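Local atomic coordinates of XPF endonuclease (Aeropyrum pernix, PDB entry 2BGW), a protein that is a magnesium-dependent, structure-specific DNA endonuclease of the XPF family that probably cuts DNA near junctions of duplex and single strand in repair. Residues V82-E87 with I115-T120; Y162-F167 with R187-S192. One frame throughout, in Å; residues are numbered along the deposited sequence.

In the fold
From the N terminus, the chain first builds the nuclease part of the fold. Interaction 1 pairs strand 81-87 with strand 116-120 and closes a loop of 27 residues that holds helix 99-112, so it completes a beta-alpha-beta unit at one edge of the sheet. The chain then runs through helix 123-137 into the helix-hairpin-helix region, where interaction 2 brings the end of helix 155-165 against residues 187-192 and closes a second loop around helix 172-182. The two loops follow one another without nesting or crossing. The centres of the two contacts lie about 32 Å apart, in separate parts of the fold, and both contacts also touch the second subunit.

Interaction 1 of 2, residues V82-E87 with I115-T120; sequences VFIIVE and IRLMNT. With SO4 (sulfate ion), chain K.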
ATOM      1  N   VAL A  82      -1.361  -0.555  -2.060  1.00 25.68           N
ATOM      2  CA  VAL A  82      -0.574  -0.838  -0.863  1.00 25.15           C
ATOM      3  C   VAL A  82      -0.558  -2.329  -0.597  1.00 24.63           C
ATOM      4  O   VAL A  82      -1.598  -2.937  -0.436  1.00 24.38           O
ATOM      5  CB  VAL A  82      -1.171  -0.118   0.400  1.00 25.19           C
ATOM      6  CG1 VAL A  82      -0.279  -0.315   1.580  1.00 25.23           C
ATOM      7  CG2 VAL A  82      -1.335   1.357   0.157  1.00 23.65           C
ATOM      8  N   PHE A  83       0.622  -2.915  -0.531  1.00 24.73           N
ATOM      9  CA  PHE A  83       0.735  -4.316  -0.151  1.00 24.90           C
ATOM     10  C   PHE A  83       1.347  -4.350   1.188  1.00 25.31           C
ATOM     11  O   PHE A  83       2.415  -3.760   1.379  1.00 25.86           O
ATOM     12  CB  PHE A  83       1.624  -5.115  -1.108  1.00 24.44           C
ATOM     13  CG  PHE A  83       0.962  -5.427  -2.417  1.00 25.12           C
ATOM     14  CD1 PHE A  83       1.297  -4.734  -3.557  1.00 22.91           C
ATOM     15  CD2 PHE A  83      -0.028  -6.414  -2.496  1.00 26.29           C
ATOM     16  CE1 PHE A  83       0.675  -5.033  -4.753  1.00 24.43           C
ATOM     17  CE2 PHE A  83      -0.670  -6.709  -3.701  1.00 25.49           C
ATOM     18  CZ  PHE A  83      -0.317  -6.014  -4.824  1.00 24.61           C
ATOM     19  N   ILE A  84       0.672  -5.010   2.130  1.00 25.85           N
ATOM     20  CA  ILE A  84       1.344  -5.417   3.371  1.00 25.74           C
ATOM     21  C   ILE A  84       1.645  -6.878   3.263  1.00 25.89           C
ATOM     22  O   ILE A  84       0.756  -7.682   2.992  1.00 25.89           O
ATOM     23  CB  ILE A  84       0.512  -5.187   4.607  1.00 25.81           C
ATOM     24  CG1 ILE A  84       0.404  -3.685   4.880  1.00 25.45           C
ATOM     25  CG2 ILE A  84       1.168  -5.899   5.767  1.00 25.26           C
ATOM     26  CD1 ILE A  84      -0.778  -3.284   5.690  1.00 24.32           C
ATOM     27  N   ILE A  85       2.912  -7.213   3.429  1.00 26.23           N
ATOM     28  CA  ILE A  85       3.326  -8.588   3.310  1.00 27.39           C
ATOM     29  C   ILE A  85       3.569  -9.112   4.686  1.00 27.93           C
ATOM     30  O   ILE A  85       4.437  -8.610   5.399  1.00 27.97           O
ATOM     31  CB  ILE A  85       4.625  -8.749   2.482  1.00 27.73           C
ATOM     32  CG1 ILE A  85       4.335  -8.532   0.989  1.00 27.29           C
ATOM     33  CG2 ILE A  85       5.258 -10.119   2.752  1.00 26.37           C
ATOM     34  CD1 ILE A  85       5.571  -8.315   0.174  1.00 26.95           C
ATOM     35  N   VAL A  86       2.803 -10.127   5.061  1.00 28.78           N
ATOM     36  CA  VAL A  86       2.979 -10.719   6.377  1.00 29.72           C
ATOM     37  C   VAL A  86       3.820 -11.992   6.297  1.00 30.42           C
ATOM     38  O   VAL A  86       3.455 -12.991   5.655  1.00 30.04           O
ATOM     39  CB  VAL A  86       1.654 -10.942   7.073  1.00 29.93           C
ATOM     40  CG1 VAL A  86       1.898 -11.478   8.455  1.00 30.70           C
ATOM     41  CG2 VAL A  86       0.855  -9.628   7.140  1.00 29.44           C
ATOM     42  N   GLU A  87       4.972 -11.913   6.944  1.00 31.27           N
ATOM     43  CA  GLU A  87       5.980 -12.948   6.872  1.00 32.74           C
ATOM     44  C   GLU A  87       5.928 -13.878   8.095  1.00 33.65           C
ATOM     45  O   GLU A  87       6.209 -13.445   9.237  1.00 33.81           O
ATOM     46  CB  GLU A  87       7.342 -12.270   6.778  1.00 32.80           C
ATOM     47  CG  GLU A  87       8.553 -13.170   6.750  1.00 33.89           C
ATOM     48  CD  GLU A  87       9.781 -12.388   6.343  1.00 37.30           C
ATOM     49  OE1 GLU A  87       9.798 -11.900   5.183  1.00 37.01           O
ATOM     50  OE2 GLU A  87      10.715 -12.242   7.179  1.00 36.44           O
ATOM     51  N   ILE A 115      -6.216  -1.851   1.359  1.00 29.78           N
ATOM     52  CA  ILE A 115      -4.861  -2.390   1.411  1.00 29.19           C
ATOM     53  C   ILE A 115      -4.928  -3.824   0.968  1.00 28.99           C
ATOM     54  O   ILE A 115      -5.994  -4.436   1.025  1.00 29.31           O
ATOM     55  CB  ILE A 115      -4.241  -2.265   2.799  1.00 29.39           C
ATOM     56  CG1 ILE A 115      -3.685  -0.868   2.999  1.00 29.56           C
ATOM     57  CG2 ILE A 115      -3.070  -3.206   2.989  1.00 29.34           C
ATOM     58  CD1 ILE A 115      -4.504  -0.037   3.954  1.00 31.46           C
ATOM     59  N   ARG A 116      -3.801  -4.337   0.476  1.00 28.70           N
ATOM     60  CA  ARG A 116      -3.694  -5.712  -0.053  1.00 28.03           C
ATOM     61  C   ARG A 116      -2.703  -6.517   0.765  1.00 28.27           C
ATOM     62  O   ARG A 116      -1.609  -6.027   1.096  1.00 27.84           O
ATOM     63  CB  ARG A 116      -3.308  -5.698  -1.537  1.00 27.22           C
ATOM     64  CG  ARG A 116      -4.422  -5.187  -2.394  1.00 25.19           C
ATOM     65  CD  ARG A 116      -4.024  -4.956  -3.809  1.00 24.78           C
ATOM     66  NE  ARG A 116      -5.192  -4.638  -4.624  1.00 25.81           N
ATOM     67  CZ  ARG A 116      -5.986  -5.561  -5.157  1.00 27.25           C
ATOM     68  NH1 ARG A 116      -5.730  -6.842  -4.950  1.00 28.22           N
ATOM     69  NH2 ARG A 116      -7.043  -5.218  -5.881  1.00 26.04           N
ATOM     70  N   LEU A 117      -3.104  -7.736   1.123  1.00 28.92           N
ATOM     71  CA  LEU A 117      -2.285  -8.578   2.006  1.00 29.64           C
ATOM     72  C   LEU A 117      -1.720  -9.721   1.232  1.00 30.42           C
ATOM     73  O   LEU A 117      -2.409 -10.276   0.380  1.00 31.24           O
ATOM     74  CB  LEU A 117      -3.097  -9.139   3.156  1.00 28.97           C
ATOM     75  CG  LEU A 117      -3.649  -8.120   4.144  1.00 30.35           C
ATOM     76  CD1 LEU A 117      -4.694  -8.780   5.017  1.00 31.98           C
ATOM     77  CD2 LEU A 117      -2.560  -7.466   5.004  1.00 30.23           C
ATOM     78  N   MET A 118      -0.457 -10.039   1.492  1.00 31.02           N
ATOM     79  CA  MET A 118       0.140 -11.281   1.032  1.00 31.87           C
ATOM     80  C   MET A 118       0.706 -11.935   2.270  1.00 31.90           C
ATOM     81  O   MET A 118       1.310 -11.247   3.105  1.00 32.23           O
ATOM     82  CB  MET A 118       1.299 -11.032   0.064  1.00 32.05           C
ATOM     83  CG  MET A 118       0.985 -10.212  -1.156  1.00 34.20           C
ATOM     84  SD  MET A 118       0.566 -11.095  -2.679  1.00 38.65           S
ATOM     85  CE  MET A 118       1.467 -12.621  -2.477  1.00 40.22           C
ATOM     86  N   ASN A 119       0.536 -13.244   2.403  1.00 31.87           N
ATOM     87  CA  ASN A 119       1.229 -13.951   3.471  1.00 32.41           C
ATOM     88  C   ASN A 119       2.443 -14.714   2.931  1.00 31.87           C
ATOM     89  O   ASN A 119       2.295 -15.538   2.048  1.00 32.25           O
ATOM     90  CB  ASN A 119       0.270 -14.889   4.239  1.00 33.06           C
ATOM     91  CG  ASN A 119       0.959 -15.587   5.436  1.00 35.83           C
ATOM     92  OD1 ASN A 119       0.959 -16.818   5.561  1.00 36.45           O
ATOM     93  ND2 ASN A 119       1.584 -14.788   6.296  1.00 38.71           N
ATOM     94  N   THR A 120       3.639 -14.441   3.431  1.00 31.35           N
ATOM     95  CA  THR A 120       4.800 -15.237   3.019  1.00 31.45           C
ATOM     96  C   THR A 120       5.304 -16.161   4.165  1.00 32.34           C
ATOM     97  O   THR A 120       4.971 -15.951   5.341  1.00 33.57           O
ATOM     98  CB  THR A 120       5.961 -14.353   2.484  1.00 31.07           C
ATOM     99  OG1 THR A 120       6.508 -13.572   3.538  1.00 29.80           O
ATOM    100  CG2 THR A 120       5.500 -13.420   1.418  1.00 30.53           C
TER
HETATM  101  S   SO4 K1016      -9.353  -1.985  -5.640  1.00 67.28           S
HETATM  102  O1  SO4 K1016     -10.026  -2.097  -4.341  1.00 67.08           O
HETATM  103  O2  SO4 K1016      -9.565  -0.615  -6.103  1.00 68.67           O
HETATM  104  O3  SO4 K1016      -7.893  -2.181  -5.471  1.00 67.23           O
HETATM  105  O4  SO4 K1016      -9.956  -2.920  -6.611  1.00 64.66           O
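The Phe83 ring and the Arg116 guanidinium, the two flat groups on one face of this strand pair, have planes 55° apart. Arg116 CB meets the ring obliquely, 3.5 Å from Phe83 CD2, and the extended Arg116 chain runs on past CE2 and CZ. Met118, bent at chi2 and chi3, brings its sulfur obliquely to the same ring in a Met-aromatic contact, SD 5.5 Å from the Phe83 centroid. At the guanidinium edge, near its plane, a sulfate ion, probably from the crystallisation liquor, accepts a hydrogen bond from Arg116 NH2 (3.2 Å to O3) and another from Arg116 NH1 of the second subunit; NH2 also bonds Gly114 O of the second subunit, so this charge sits at the dimer interface.

Five backbone hydrogen bonds pair the parallel strands in register, from Arg116 N to Val82 O through to Thr120 N to Val86 O. Ile84 N reaches Arg116 O almost along the C=O axis, 2.7 Å away, whereas Thr120 N approaches Val86 O from above the carbonyl plane. The opposite face carries Ile84, Val86, Leu117 and Asn119: Leu117 CD2 lies beside Ile84 CB at 3.8 Å, and Asn119 ND2 bonds Gly88 O. Glu87 and Thr120 share Thr126 as a partner, while Glu87 also salt-bridges the magnesium-site residue Arg53.

Within the sheet of the ERCC4 nuclease domain, a member of the PDDEXK clan, strand 81-87 runs between strands 49-55 and 116-120. Helix 123-137 covers the face bearing Phe83, Ile85 and Met118; helix 99-112, the beta-alpha-beta crossover, packs on Leu117 across the sheet.

Interaction 2 of 2, residues Y162-F167 with R187-S192; sequences YILQSF and RFFTAS
Phe167 and Phe189 cross obliquely, their rings turned only 27° from parallel but slid so far apart that they barely overlap, with centroids 5.9 Å from each other. The touching is done at one corner: Phe189 CE1 sits 3.8 Å from Phe167 CZ. Both rings leave the backbone with CG anti to the carbonyl carbon, yet they start differently, since the Phe167 side chain sets out toward residues 187-192 while the Phe189 side chain sets out alongside residues 162-167 and comes close only at its ring end.

Leu164 and Phe188 meet tip to tip. Phe188 has CG anti to its backbone N (chi1 169°), which swings the ring out to meet the leucine; Leu164 CD2 comes obliquely to it, 3.6 Å from Phe188 CD2. That ring also has its neighbour Phe189 CE1 at its edge, in plane, so the two consecutive phenylalanines are packed on each other as well as on the helix. Ile163 crosses Phe189 at about a right angle, with CG2 near the plane of the ring and 4.2 Å from CZ.

No hydrogen bond joins the segments; the contact is apolar and buried. Within 162-167, Ile163 O takes two bonds, from Ser166 N and, on a lone pair, from Ser166 OG at 2.6 Å.

This packing belongs to the helix-hairpin-helix domain. Helix 172-182 lies against Leu164 and Phe188, helix 204-215 places Leu214 against Phe167 and Phe189, and Phe189 of the second subunit stacks on Phe189, carrying the aromatic cluster across the dimer interface.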
ATOM      1  N   TYR A 162       5.218  13.267  -1.521  1.00 34.54           N
ATOM      2  CA  TYR A 162       4.771  13.205  -0.134  1.00 35.56           C
ATOM      3  C   TYR A 162       4.556  14.621   0.388  1.00 36.12           C
ATOM      4  O   TYR A 162       3.604  14.906   1.126  1.00 36.66           O
ATOM      5  CB  TYR A 162       5.816  12.448   0.708  1.00 35.71           C
ATOM      6  CG  TYR A 162       5.543  12.361   2.189  1.00 35.44           C
ATOM      7  CD1 TYR A 162       4.299  11.976   2.664  1.00 36.89           C
ATOM      8  CD2 TYR A 162       6.542  12.649   3.114  1.00 35.50           C
ATOM      9  CE1 TYR A 162       4.044  11.906   4.030  1.00 38.10           C
ATOM     10  CE2 TYR A 162       6.308  12.570   4.478  1.00 35.66           C
ATOM     11  CZ  TYR A 162       5.056  12.207   4.929  1.00 36.87           C
ATOM     12  OH  TYR A 162       4.799  12.118   6.276  1.00 36.82           O
ATOM     13  N   ILE A 163       5.443  15.512  -0.031  1.00 36.52           N
ATOM     14  CA  ILE A 163       5.377  16.907   0.357  1.00 36.33           C
ATOM     15  C   ILE A 163       4.157  17.559  -0.287  1.00 37.60           C
ATOM     16  O   ILE A 163       3.317  18.105   0.419  1.00 37.89           O
ATOM     17  CB  ILE A 163       6.734  17.591   0.136  1.00 35.47           C
ATOM     18  CG1 ILE A 163       7.697  16.980   1.149  1.00 33.79           C
ATOM     19  CG2 ILE A 163       6.637  19.095   0.322  1.00 34.51           C
ATOM     20  CD1 ILE A 163       9.118  17.146   0.886  1.00 32.72           C
ATOM     21  N   LEU A 164       3.991  17.427  -1.596  1.00 38.99           N
ATOM     22  CA  LEU A 164       2.766  17.928  -2.212  1.00 40.67           C
ATOM     23  C   LEU A 164       1.490  17.364  -1.554  1.00 41.48           C
ATOM     24  O   LEU A 164       0.536  18.135  -1.379  1.00 41.91           O
ATOM     25  CB  LEU A 164       2.756  17.706  -3.731  1.00 40.45           C
ATOM     26  CG  LEU A 164       3.842  18.436  -4.540  1.00 41.06           C
ATOM     27  CD1 LEU A 164       3.954  17.862  -5.927  1.00 41.73           C
ATOM     28  CD2 LEU A 164       3.577  19.919  -4.639  1.00 41.03           C
ATOM     29  N   GLN A 165       1.466  16.064  -1.174  1.00 42.16           N
ATOM     30  CA  GLN A 165       0.237  15.420  -0.596  1.00 42.52           C
ATOM     31  C   GLN A 165      -0.202  16.021   0.757  1.00 42.37           C
ATOM     32  O   GLN A 165      -1.397  16.027   1.110  1.00 41.99           O
ATOM     33  CB  GLN A 165       0.407  13.903  -0.434  1.00 43.38           C
ATOM     34  CG  GLN A 165      -0.248  12.981  -1.506  1.00 46.20           C
ATOM     35  CD  GLN A 165       0.800  12.024  -2.170  1.00 49.74           C
ATOM     36  OE1 GLN A 165       1.188  11.004  -1.593  1.00 50.97           O
ATOM     37  NE2 GLN A 165       1.278  12.391  -3.369  1.00 49.90           N
ATOM     38  N   SER A 166       0.774  16.540   1.492  1.00 41.96           N
ATOM     39  CA  SER A 166       0.521  17.140   2.782  1.00 42.29           C
ATOM     40  C   SER A 166      -0.328  18.416   2.712  1.00 42.12           C
ATOM     41  O   SER A 166      -0.813  18.886   3.723  1.00 42.42           O
ATOM     42  CB  SER A 166       1.839  17.384   3.525  1.00 42.49           C
ATOM     43  OG  SER A 166       2.601  18.413   2.906  1.00 44.42           O
ATOM     44  N   PHE A 167      -0.514  18.973   1.524  1.00 42.18           N
ATOM     45  CA  PHE A 167      -1.380  20.132   1.358  1.00 41.78           C
ATOM     46  C   PHE A 167      -2.840  19.718   1.346  1.00 42.34           C
ATOM     47  O   PHE A 167      -3.186  18.595   0.918  1.00 42.97           O
ATOM     48  CB  PHE A 167      -1.064  20.861   0.057  1.00 41.48           C
ATOM     49  CG  PHE A 167       0.128  21.796   0.140  1.00 41.42           C
ATOM     50  CD1 PHE A 167       1.441  21.295   0.180  1.00 41.49           C
ATOM     51  CD2 PHE A 167      -0.055  23.177   0.147  1.00 41.19           C
ATOM     52  CE1 PHE A 167       2.545  22.151   0.246  1.00 40.42           C
ATOM     53  CE2 PHE A 167       1.044  24.053   0.204  1.00 40.85           C
ATOM     54  CZ  PHE A 167       2.339  23.534   0.253  1.00 41.88           C
ATOM     55  N   ARG A 187       9.507  25.662  -8.359  1.00 41.75           N
ATOM     56  CA  ARG A 187       8.719  26.345  -9.372  1.00 41.15           C
ATOM     57  C   ARG A 187       7.234  26.354  -8.970  1.00 40.72           C
ATOM     58  O   ARG A 187       6.564  27.379  -9.106  1.00 41.21           O
ATOM     59  CB  ARG A 187       8.937  25.740 -10.772  1.00 41.18           C
ATOM     60  N   PHE A 188       6.735  25.243  -8.434  1.00 40.09           N
ATOM     61  CA  PHE A 188       5.321  25.158  -8.048  1.00 39.69           C
ATOM     62  C   PHE A 188       4.988  26.057  -6.874  1.00 39.87           C
ATOM     63  O   PHE A 188       3.929  26.697  -6.856  1.00 39.65           O
ATOM     64  CB  PHE A 188       4.892  23.727  -7.688  1.00 39.23           C
ATOM     65  CG  PHE A 188       3.531  23.661  -7.036  1.00 38.10           C
ATOM     66  CD1 PHE A 188       2.373  23.902  -7.784  1.00 35.80           C
ATOM     67  CD2 PHE A 188       3.411  23.403  -5.677  1.00 36.88           C
ATOM     68  CE1 PHE A 188       1.127  23.877  -7.205  1.00 33.91           C
ATOM     69  CE2 PHE A 188       2.158  23.372  -5.085  1.00 36.53           C
ATOM     70  CZ  PHE A 188       1.008  23.618  -5.858  1.00 36.24           C
ATOM     71  N   PHE A 189       5.894  26.079  -5.892  1.00 40.37           N
ATOM     72  CA  PHE A 189       5.721  26.840  -4.648  1.00 40.49           C
ATOM     73  C   PHE A 189       5.813  28.341  -4.867  1.00 41.03           C
ATOM     74  O   PHE A 189       5.855  29.114  -3.920  1.00 41.65           O
ATOM     75  CB  PHE A 189       6.790  26.432  -3.648  1.00 39.85           C
ATOM     76  CG  PHE A 189       6.576  25.084  -3.054  1.00 39.04           C
ATOM     77  CD1 PHE A 189       5.305  24.547  -2.954  1.00 37.47           C
ATOM     78  CD2 PHE A 189       7.642  24.362  -2.555  1.00 38.52           C
ATOM     79  CE1 PHE A 189       5.098  23.325  -2.391  1.00 36.51           C
ATOM     80  CE2 PHE A 189       7.435  23.125  -1.972  1.00 38.12           C
ATOM     81  CZ  PHE A 189       6.153  22.610  -1.899  1.00 37.76           C
ATOM     82  N   THR A 190       5.805  28.744  -6.127  1.00 41.47           N
ATOM     83  CA  THR A 190       6.198  30.068  -6.520  1.00 41.49           C
ATOM     84  C   THR A 190       5.185  30.599  -7.487  1.00 42.35           C
ATOM     85  O   THR A 190       5.147  31.794  -7.747  1.00 42.81           O
ATOM     86  CB  THR A 190       7.610  30.011  -7.119  1.00 41.30           C
ATOM     87  OG1 THR A 190       8.487  30.747  -6.270  1.00 40.33           O
ATOM     88  CG2 THR A 190       7.687  30.518  -8.552  1.00 40.26           C
ATOM     89  N   ALA A 191       4.338  29.716  -8.001  1.00 42.95           N
ATOM     90  CA  ALA A 191       3.317  30.145  -8.948  1.00 43.87           C
ATOM     91  C   ALA A 191       2.202  30.946  -8.287  1.00 44.41           C
ATOM     92  O   ALA A 191       2.152  31.115  -7.054  1.00 44.29           O
ATOM     93  CB  ALA A 191       2.751  28.969  -9.685  1.00 44.00           C
ATOM     94  N   SER A 192       1.304  31.439  -9.127  1.00 45.04           N
ATOM     95  CA  SER A 192       0.242  32.322  -8.679  1.00 45.83           C
ATOM     96  C   SER A 192      -1.090  31.571  -8.629  1.00 46.39           C
ATOM     97  O   SER A 192      -1.304  30.648  -9.438  1.00 46.43           O
ATOM     98  CB  SER A 192       0.122  33.487  -9.667  1.00 45.63           C
ATOM     99  OG  SER A 192      -0.142  32.980 -10.973  1.00 45.24           O
TER